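Local coordinates for protein helicase of the snf2/rad54 family (Sulfolobus solfataricus, PDB 1Z5Z) that probably couples ATP hydrolysis to movement along duplex DNA, this chain being the C-terminal domain of its SWI2/SNF2 ATPase core, at residues 126-131 and 167-172. Residues are numbered along the deposited sequence; the frame is centred on the assembly and turned at random.
Sequences KIIRNI and FIVLSV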
loop_
_atom_site.group_PDB
_atom_site.type_symbol
_atom_site.label_atom_id
_atom_site.label_comp_id
_atom_site.label_asym_id
_atom_site.label_seq_id
_atom_site.Cartn_x
_atom_site.Cartn_y
_atom_site.Cartn_z
ATOM N N LYS A 126 9.130 -1.965 -7.250
ATOM C CA LYS A 126 10.236 -1.522 -8.105
ATOM C C LYS A 126 10.421 -0.007 -8.055
ATOM O O LYS A 126 11.551 0.488 -8.028
ATOM C CB LYS A 126 9.991 -1.959 -9.546
ATOM C CG LYS A 126 10.142 -3.435 -9.748
ATOM C CD LYS A 126 9.665 -3.828 -11.134
ATOM C CE LYS A 126 10.261 -5.164 -11.517
ATOM N NZ LYS A 126 9.787 -5.626 -12.845
ATOM N N ILE A 127 9.319 0.737 -8.054
ATOM C CA ILE A 127 9.398 2.193 -7.983
ATOM C C ILE A 127 10.094 2.608 -6.666
ATOM O O ILE A 127 11.031 3.417 -6.653
ATOM C CB ILE A 127 7.977 2.822 -8.075
ATOM C CG1 ILE A 127 7.500 2.799 -9.537
ATOM C CG2 ILE A 127 7.984 4.247 -7.503
ATOM C CD1 ILE A 127 6.026 3.124 -9.709
ATOM N N ILE A 128 9.651 2.028 -5.562
ATOM C CA ILE A 128 10.237 2.335 -4.269
ATOM C C ILE A 128 11.729 2.043 -4.271
ATOM O O ILE A 128 12.546 2.881 -3.852
ATOM C CB ILE A 128 9.593 1.494 -3.188
ATOM C CG1 ILE A 128 8.153 1.971 -2.987
ATOM C CG2 ILE A 128 10.353 1.634 -1.894
ATOM C CD1 ILE A 128 7.329 1.015 -2.124
ATOM N N ARG A 129 12.065 0.858 -4.767
ATOM C CA ARG A 129 13.442 0.392 -4.833
ATOM C C ARG A 129 14.284 1.375 -5.707
ATOM O O ARG A 129 15.392 1.778 -5.324
ATOM C CB ARG A 129 13.430 -1.025 -5.417
ATOM C CG ARG A 129 14.633 -1.875 -5.084
ATOM C CD ARG A 129 15.666 -1.877 -6.176
ATOM N NE ARG A 129 15.320 -2.811 -7.252
ATOM C CZ ARG A 129 14.735 -2.415 -8.366
ATOM N NH1 ARG A 129 14.466 -1.139 -8.504
ATOM N NH2 ARG A 129 14.402 -3.274 -9.317
ATOM N N ASN A 130 13.747 1.774 -6.857
ATOM C CA ASN A 130 14.453 2.704 -7.771
ATOM C C ASN A 130 14.685 4.049 -7.109
ATOM O O ASN A 130 15.775 4.585 -7.127
ATOM C CB ASN A 130 13.635 2.916 -9.050
ATOM C CG ASN A 130 13.487 1.625 -9.872
ATOM O OD1 ASN A 130 14.263 0.715 -9.707
ATOM N ND2 ASN A 130 12.499 1.567 -10.761
ATOM N N ILE A 131 13.638 4.614 -6.540
ATOM C CA ILE A 131 13.766 5.890 -5.880
ATOM C C ILE A 131 14.824 5.870 -4.774
ATOM O O ILE A 131 15.679 6.774 -4.711
ATOM C CB ILE A 131 12.423 6.308 -5.285
ATOM C CG1 ILE A 131 11.502 6.749 -6.413
ATOM C CG2 ILE A 131 12.643 7.320 -4.193
ATOM C CD1 ILE A 131 10.066 6.988 -6.017
ATOM N N PHE A 167 18.252 -1.407 3.734
ATOM C CA PHE A 167 16.911 -1.540 3.185
ATOM C C PHE A 167 16.605 -2.888 2.559
ATOM O O PHE A 167 17.501 -3.672 2.178
ATOM C CB PHE A 167 16.678 -0.508 2.057
ATOM C CG PHE A 167 16.885 0.922 2.450
ATOM C CD1 PHE A 167 18.150 1.517 2.351
ATOM C CD2 PHE A 167 15.824 1.682 2.921
ATOM C CE1 PHE A 167 18.355 2.854 2.722
ATOM C CE2 PHE A 167 16.011 3.009 3.296
ATOM C CZ PHE A 167 17.285 3.602 3.199
ATOM N N ILE A 168 15.310 -3.148 2.477
ATOM C CA ILE A 168 14.800 -4.308 1.746
ATOM C C ILE A 168 13.371 -3.961 1.343
ATOM O O ILE A 168 12.620 -3.422 2.141
ATOM C CB ILE A 168 14.840 -5.634 2.555
ATOM C CG1 ILE A 168 14.377 -6.779 1.644
ATOM C CG2 ILE A 168 13.998 -5.541 3.858
ATOM C CD1 ILE A 168 14.921 -8.153 2.070
ATOM N N VAL A 169 12.997 -4.228 0.094
ATOM C CA VAL A 169 11.638 -3.930 -0.353
ATOM C C VAL A 169 11.013 -5.283 -0.657
ATOM O O VAL A 169 11.678 -6.183 -1.183
ATOM C CB VAL A 169 11.618 -2.993 -1.611
ATOM C CG1 VAL A 169 10.212 -2.859 -2.123
ATOM C CG2 VAL A 169 12.149 -1.587 -1.256
ATOM N N LEU A 170 9.761 -5.445 -0.249
ATOM C CA LEU A 170 9.054 -6.711 -0.461
ATOM C C LEU A 170 7.695 -6.469 -1.075
ATOM O O LEU A 170 6.929 -5.622 -0.613
ATOM C CB LEU A 170 8.827 -7.431 0.872
ATOM C CG LEU A 170 10.085 -7.750 1.701
ATOM C CD1 LEU A 170 10.379 -6.634 2.747
ATOM C CD2 LEU A 170 9.831 -9.049 2.383
ATOM N N SER A 171 7.389 -7.195 -2.132
ATOM C CA SER A 171 6.081 -7.033 -2.703
ATOM C C SER A 171 5.453 -8.375 -2.450
ATOM O O SER A 171 6.010 -9.401 -2.848
ATOM C CB SER A 171 6.165 -6.748 -4.198
ATOM O OG SER A 171 6.258 -7.960 -4.917
ATOM N N VAL A 172 4.351 -8.378 -1.712
ATOM C CA VAL A 172 3.623 -9.609 -1.405
ATOM C C VAL A 172 2.295 -9.507 -2.145
ATOM O O VAL A 172 1.430 -8.707 -1.770
ATOM C CB VAL A 172 3.359 -9.743 0.129
ATOM C CG1 VAL A 172 2.700 -11.099 0.420
ATOM C CG2 VAL A 172 4.690 -9.588 0.924
#
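Val169 lays its CG2 methyl against the CG2 methyl of Ile128, the two carbons 3.7 Å apart, which is van der Waals contact between branched side chains that approach at a slant. In Ile128 the CG2 branch is anti to the backbone N (chi1 -70°), whereas in Val169 it is CG1 that is anti to N (chi1 173°), with CG2 beside the N and facing the helix. The same Val169 CG2 lies 4.3 Å from the backbone N of Arg129 and 4.4 Å from its CB. Beyond CG the arginine leads away from the strand, and its guanidinium makes no contact with it.

Helix 122-136 connects strand 115-119 to the parallel strand 142-143 in a beta-alpha-beta crossover passing over strand 167-171, which lies between them in the sheet, as in the RecA-like lobe of SF2 helicases; both segments fall within the conserved helicase C-terminal region. Ile117 and Met98 also touch Ile128, while Phe142 touches both Val169 and Arg129, extending the apolar layer between helix and sheet. With 125 Å² buried in total and no hydrogen bond across the segments, the direct attachment here is dispersive and hydrophobic, without the directional constraint of a polar bond.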